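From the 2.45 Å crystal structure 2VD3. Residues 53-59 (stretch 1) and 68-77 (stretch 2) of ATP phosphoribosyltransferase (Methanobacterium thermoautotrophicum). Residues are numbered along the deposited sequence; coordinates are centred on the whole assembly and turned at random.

Stretch 1 53-59: RAADIPE
Stretch 2 (68-77) LGITGYDLIV

A turn leading into a helix packs over a strand-to-helix junction through a small, mainly apolar contact, 337 Å² summed over both sides, pinned by one hydrogen bond. In stretch 1, Arg53 (phi/psi -66/141) precedes helical phi/psi at 54–56, which run into a helix that includes 57–59 and continues; Asp56 N donates a hydrogen bond to Arg53 O at 2.9 Å. In stretch 2, 68–72 form an extended strand, Gly72 (-83/144) is the N-cap residue, and 73–77 are helix, where Val77 N donates a hydrogen bond to Tyr73 O at 2.8 Å.

CA–CA register pairs Ala54 with Thr71 (5.8 Å), Ala55 with Leu75 (5.6 Å), Ile57 with Gly69 (6.1 Å) and Pro58 with Ile76 (5.3 Å). Ile57, Pro58, Thr71 and Leu75 point toward the other stretch, Ala54 and Ile76 sideways, Ala55 away. Thr71 (chi1 t) donates from OG1 to Ala54 O at 2.8 Å, while its CG2 lies 3.8 Å from Ile57 CG2. Ile57 (mt) also sets CG2 3.8 Å from Gly69 CA; a CB on Gly69 would fall 2.5 Å from that methyl, so glycine permits the close approach. Ile57 CD1 makes a van der Waals contact with the backbone Ile70 O at 3.4 Å; Ile70's own side chain points away. In apolar packing, Leu75 (mt) places CD1 3.7 Å from Ala54 CB and CD2 4.3 Å from Ala55 CB; CD1 also lies 3.8 Å from Ala55 N. Pro58, C-gamma exo, rests CG 3.7 Å from Ile76 CA, 4.0 Å from Ile76 CG1 (mt) and 4.4 Å from Leu75 CB, so the proline ring packs against both residues.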

# COMPACT_ATOMS: atom_id res chain seq x y z
N ARG A 53 10.94 16.34 -1.87
CA ARG A 53 11.21 15.73 -0.57
C ARG A 53 11.80 16.75 0.40
O ARG A 53 12.62 17.59 0.01
CB ARG A 53 12.11 14.50 -0.71
CG ARG A 53 11.31 13.22 -0.98
CD ARG A 53 12.21 12.02 -1.17
NE ARG A 53 11.45 10.84 -1.59
CZ ARG A 53 12.00 9.68 -1.95
NH1 ARG A 53 11.23 8.66 -2.31
NH2 ARG A 53 13.32 9.52 -1.94
N ALA A 54 11.36 16.67 1.65
CA ALA A 54 11.66 17.67 2.67
C ALA A 54 13.15 17.96 2.90
O ALA A 54 13.51 19.09 3.20
CB ALA A 54 10.97 17.32 3.99
N ALA A 55 13.99 16.94 2.78
CA ALA A 55 15.42 17.11 3.03
C ALA A 55 16.12 17.81 1.87
O ALA A 55 17.24 18.30 2.03
CB ALA A 55 16.08 15.78 3.36
N ASP A 56 15.47 17.85 0.71
CA ASP A 56 16.03 18.46 -0.49
C ASP A 56 15.61 19.92 -0.64
O ASP A 56 16.22 20.68 -1.39
CB ASP A 56 15.57 17.69 -1.73
CG ASP A 56 16.23 16.33 -1.86
OD1 ASP A 56 15.57 15.43 -2.40
OD2 ASP A 56 17.39 16.17 -1.45
N ILE A 57 14.57 20.32 0.07
CA ILE A 57 14.06 21.69 -0.03
C ILE A 57 15.08 22.80 0.35
O ILE A 57 15.15 23.82 -0.33
CB ILE A 57 12.71 21.85 0.71
CG1 ILE A 57 11.66 20.94 0.05
CG2 ILE A 57 12.28 23.30 0.72
CD1 ILE A 57 10.24 21.04 0.61
N PRO A 58 15.85 22.63 1.44
CA PRO A 58 16.86 23.66 1.68
C PRO A 58 17.75 23.95 0.45
O PRO A 58 17.89 25.10 0.06
CB PRO A 58 17.67 23.07 2.84
CG PRO A 58 16.70 22.26 3.57
CD PRO A 58 15.86 21.61 2.51
N GLU A 59 18.31 22.90 -0.16
CA GLU A 59 19.14 23.05 -1.36
C GLU A 59 18.42 23.60 -2.60
O GLU A 59 18.95 24.49 -3.26
CB GLU A 59 19.85 21.73 -1.70
CG GLU A 59 21.00 21.39 -0.73
CD GLU A 59 22.10 22.45 -0.72
OE1 GLU A 59 23.04 22.34 -1.52
OE2 GLU A 59 22.03 23.39 0.10
N LEU A 68 10.93 29.78 -3.01
CA LEU A 68 10.53 29.64 -1.62
C LEU A 68 10.36 28.16 -1.32
O LEU A 68 10.15 27.35 -2.23
CB LEU A 68 9.21 30.37 -1.35
CG LEU A 68 9.08 31.88 -1.62
CD1 LEU A 68 7.64 32.29 -1.87
CD2 LEU A 68 9.63 32.67 -0.46
N GLY A 69 10.47 27.81 -0.03
CA GLY A 69 10.26 26.45 0.41
C GLY A 69 9.60 26.41 1.76
O GLY A 69 9.65 27.38 2.51
N ILE A 70 8.95 25.30 2.07
CA ILE A 70 8.38 25.07 3.38
C ILE A 70 9.04 23.79 3.83
O ILE A 70 8.83 22.75 3.21
CB ILE A 70 6.85 24.87 3.31
CG1 ILE A 70 6.16 26.17 2.87
CG2 ILE A 70 6.30 24.35 4.66
CD1 ILE A 70 4.65 26.02 2.62
N THR A 71 9.87 23.86 4.86
CA THR A 71 10.51 22.65 5.38
C THR A 71 10.93 22.82 6.84
O THR A 71 10.72 23.89 7.43
CB THR A 71 11.69 22.15 4.47
OG1 THR A 71 12.13 20.86 4.92
CG2 THR A 71 12.87 23.11 4.47
N GLY A 72 11.50 21.77 7.42
CA GLY A 72 11.84 21.76 8.83
C GLY A 72 13.17 22.43 9.07
O GLY A 72 14.07 22.32 8.25
N TYR A 73 13.28 23.13 10.20
CA TYR A 73 14.49 23.84 10.59
C TYR A 73 15.68 22.89 10.75
O TYR A 73 16.80 23.22 10.38
CB TYR A 73 14.25 24.62 11.88
CG TYR A 73 15.42 25.46 12.35
CD1 TYR A 73 15.89 26.53 11.59
CD2 TYR A 73 16.04 25.19 13.57
CE1 TYR A 73 16.96 27.30 12.03
CE2 TYR A 73 17.12 25.96 14.01
CZ TYR A 73 17.57 27.01 13.24
OH TYR A 73 18.63 27.76 13.68
N ASP A 74 15.42 21.70 11.30
CA ASP A 74 16.47 20.69 11.44
C ASP A 74 17.14 20.37 10.10
O ASP A 74 18.36 20.27 10.02
CB ASP A 74 15.92 19.41 12.09
CG ASP A 74 14.64 18.89 11.44
OD1 ASP A 74 14.04 17.97 12.01
OD2 ASP A 74 14.20 19.39 10.38
N LEU A 75 16.33 20.24 9.06
CA LEU A 75 16.82 19.89 7.73
C LEU A 75 17.62 21.06 7.14
O LEU A 75 18.70 20.86 6.62
CB LEU A 75 15.67 19.43 6.81
CG LEU A 75 14.85 18.22 7.33
CD1 LEU A 75 13.63 17.91 6.47
CD2 LEU A 75 15.70 16.96 7.49
N ILE A 76 17.09 22.28 7.30
CA ILE A 76 17.78 23.50 6.89
C ILE A 76 19.14 23.59 7.59
O ILE A 76 20.15 23.87 6.94
CB ILE A 76 16.95 24.78 7.21
CG1 ILE A 76 15.57 24.71 6.54
CG2 ILE A 76 17.70 26.03 6.77
CD1 ILE A 76 14.62 25.83 6.93
N VAL A 77 19.18 23.35 8.89
CA VAL A 77 20.44 23.42 9.62
C VAL A 77 21.40 22.30 9.23
O VAL A 77 22.59 22.57 9.03
CB VAL A 77 20.22 23.48 11.15
CG1 VAL A 77 21.53 23.19 11.88
CG2 VAL A 77 19.71 24.86 11.54